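Local coordinates for protein galactose-binding lectin (PDB 6VC4) that binds D-galactose and galactose-containing sugars as a homotetrameric legume lectin that carries calcium and manganese ions, at residues P81-I86 / S209-G214. Residues are numbered along the deposited sequence; the frame is centred on the assembly and turned at random.
Sequences PADGII and SGSLGG. With QWG ((2R,3R,4S,5R,6S)-2-(hydroxymethyl)-6-{[(2S,3R,4S,5S,6S)-3,4,5-trihydroxy-6-({[(1-{[(2R,3S,4S,5R,6S)-3,4,5-trihydroxy-6-methoxytetrahydro-2H-pyran-2-yl]methyl}-1H-1,2,3-triazol-4-yl)methyl]sulfanyl}methyl)tetrahydro-2H-pyran-2-yl]sulfanyl}tetrahydro-2H-pyran-3,4,5-triol (non-preferred name)), chain E.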
loop_
_atom_site.group_PDB
_atom_site.type_symbol
_atom_site.label_atom_id
_atom_site.label_comp_id
_atom_site.label_asym_id
_atom_site.label_seq_id
_atom_site.Cartn_x
_atom_site.Cartn_y
_atom_site.Cartn_z
ATOM N N PRO A 81 -23.341 14.774 27.770
ATOM C CA PRO A 81 -22.447 14.259 26.720
ATOM C C PRO A 81 -22.468 15.195 25.497
ATOM O O PRO A 81 -23.371 15.132 24.745
ATOM C CB PRO A 81 -22.942 12.834 26.464
ATOM C CG PRO A 81 -23.817 12.534 27.653
ATOM C CD PRO A 81 -24.420 13.861 28.048
ATOM N N ALA A 82 -21.441 16.029 25.375
ATOM C CA ALA A 82 -21.350 17.071 24.356
ATOM C C ALA A 82 -19.850 17.390 24.051
ATOM O O ALA A 82 -19.002 17.088 24.892
ATOM C CB ALA A 82 -22.109 18.324 24.854
ATOM N N ASP A 83 -19.493 17.925 22.851
ATOM C CA ASP A 83 -20.418 18.366 21.788
ATOM C C ASP A 83 -20.376 17.563 20.482
ATOM O O ASP A 83 -21.300 17.681 19.677
ATOM C CB ASP A 83 -20.140 19.821 21.480
ATOM C CG ASP A 83 -20.874 20.700 22.439
ATOM O OD1 ASP A 83 -20.290 21.028 23.530
ATOM O OD2 ASP A 83 -22.026 21.060 22.133
ATOM N N GLY A 84 -19.270 16.854 20.289
ATOM C CA GLY A 84 -19.066 16.014 19.112
ATOM C C GLY A 84 -17.708 16.172 18.469
ATOM O O GLY A 84 -16.871 16.900 18.978
ATOM N N ILE A 85 -17.556 15.472 17.360
ATOM C CA ILE A 85 -16.312 15.413 16.553
ATOM C C ILE A 85 -16.639 15.873 15.128
ATOM O O ILE A 85 -17.696 15.540 14.650
ATOM C CB ILE A 85 -15.768 13.968 16.538
ATOM C CG1 ILE A 85 -15.518 13.417 17.937
ATOM C CG2 ILE A 85 -14.542 13.831 15.674
ATOM C CD1 ILE A 85 -14.957 12.035 17.947
ATOM N N ILE A 86 -15.724 16.619 14.518
ATOM C CA ILE A 86 -15.807 16.996 13.089
ATOM C C ILE A 86 -14.519 16.579 12.361
ATOM O O ILE A 86 -13.436 16.834 12.851
ATOM C CB ILE A 86 -16.176 18.473 12.842
ATOM C CG1 ILE A 86 -16.439 18.717 11.353
ATOM C CG2 ILE A 86 -15.152 19.426 13.420
ATOM C CD1 ILE A 86 -16.904 20.088 11.007
ATOM N N SER A 209 -14.932 19.571 20.733
ATOM C CA SER A 209 -15.057 20.617 21.740
ATOM C C SER A 209 -16.117 20.275 22.773
ATOM O O SER A 209 -16.891 19.328 22.622
ATOM C CB SER A 209 -15.373 21.955 21.074
ATOM O OG SER A 209 -16.602 21.923 20.369
ATOM N N GLY A 210 -16.073 21.015 23.851
ATOM C CA GLY A 210 -17.033 20.936 24.935
ATOM C C GLY A 210 -17.269 22.329 25.469
ATOM O O GLY A 210 -16.613 23.277 25.034
ATOM N N SER A 211 -18.210 22.463 26.396
ATOM C CA SER A 211 -18.522 23.727 27.061
ATOM C C SER A 211 -18.278 23.592 28.605
ATOM O O SER A 211 -17.521 22.718 29.022
ATOM C CB SER A 211 -19.956 24.129 26.751
ATOM O OG SER A 211 -20.827 23.126 27.244
ATOM N N LEU A 212 -18.918 24.425 29.435
ATOM C CA LEU A 212 -18.807 24.310 30.893
ATOM C C LEU A 212 -19.535 23.040 31.345
ATOM O O LEU A 212 -18.923 22.196 32.008
ATOM C CB LEU A 212 -19.360 25.571 31.608
ATOM C CG LEU A 212 -19.083 25.651 33.149
ATOM C CD1 LEU A 212 -18.749 27.092 33.588
ATOM C CD2 LEU A 212 -20.289 25.190 33.936
ATOM N N GLY A 213 -20.815 22.933 30.970
ATOM C CA GLY A 213 -21.684 21.808 31.311
ATOM C C GLY A 213 -21.659 20.603 30.382
ATOM O O GLY A 213 -22.000 19.490 30.810
ATOM N N GLY A 214 -21.258 20.817 29.126
ATOM C CA GLY A 214 -21.181 19.768 28.115
ATOM C C GLY A 214 -19.785 19.261 27.869
ATOM O O GLY A 214 -18.955 19.978 27.316
HETATM C C4 QWG E . -23.498 22.240 24.846
HETATM C C3 QWG E . -23.635 23.491 23.981
HETATM C C5 QWG E . -24.384 22.378 26.083
HETATM C C1 QWG E . -24.201 24.755 26.108
HETATM C C2 QWG E . -23.393 24.750 24.805
HETATM C C6 QWG E . -24.308 21.197 27.026
HETATM C C10 QWG E . -26.797 28.187 29.854
HETATM C C9 QWG E . -25.747 27.306 30.510
HETATM C C11 QWG E . -27.201 27.661 28.471
HETATM C C7 QWG E . -25.069 26.447 28.315
HETATM C C8 QWG E . -24.565 27.164 29.571
HETATM O O5 QWG E . -23.997 23.544 26.828
HETATM O O2 QWG E . -23.681 25.915 24.041
HETATM O O3 QWG E . -22.708 23.452 22.906
HETATM O O4 QWG E . -22.132 22.023 25.209
HETATM O O6 QWG E . -25.453 21.081 27.867
HETATM O O11 QWG E . -26.071 27.234 27.678
HETATM O O8 QWG E . -23.488 26.470 30.191
HETATM O O9 QWG E . -25.320 27.878 31.745
HETATM O O10 QWG E . -27.929 28.278 30.721
HETATM S S1 QWG E . -23.716 26.156 27.143
#
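Ala82 puts its methyl group against Gly214, CB to CA 3.7 Å, and the same methyl borders the S-linked galactose end of the bound ligand near its O4. A cis peptide follows, joining Ala82 to Asp83. The N-H of Asp83 then crosses to Ser209, N to O 3.0 Å, approaching in the carbonyl plane, and tethers the start of strand 84-91 to the end of strand 201-209. Asp83 CG is turned away from its own carbonyl carbon (chi1 -84°), which brings OD1 beside Gly210 CA, 3.5 Å away, and the carboxylate faces the galactose ring. Each oxygen there takes one sugar hydroxyl: OD1 receives O4 at 2.7 Å, and OD2 receives O3 at 2.6 Å. Across the pocket Ser211 OG lies 2.7 Å from the same ligand O4, while accepting the N-H of Gly214 (N to OG 3.0 Å) in an ST motif; Ser211 N to Gly214 O also closes this turn. Gly214 itself lies against the ligand, CA to C6 3.6 Å. Asn127, a calcium ligand, also hydrogen-bonds the sugar, joining pocket to metal site, and Asp83 lies near the calcium: this cis-peptide aspartate is the hallmark of the legume lectin sugar pocket.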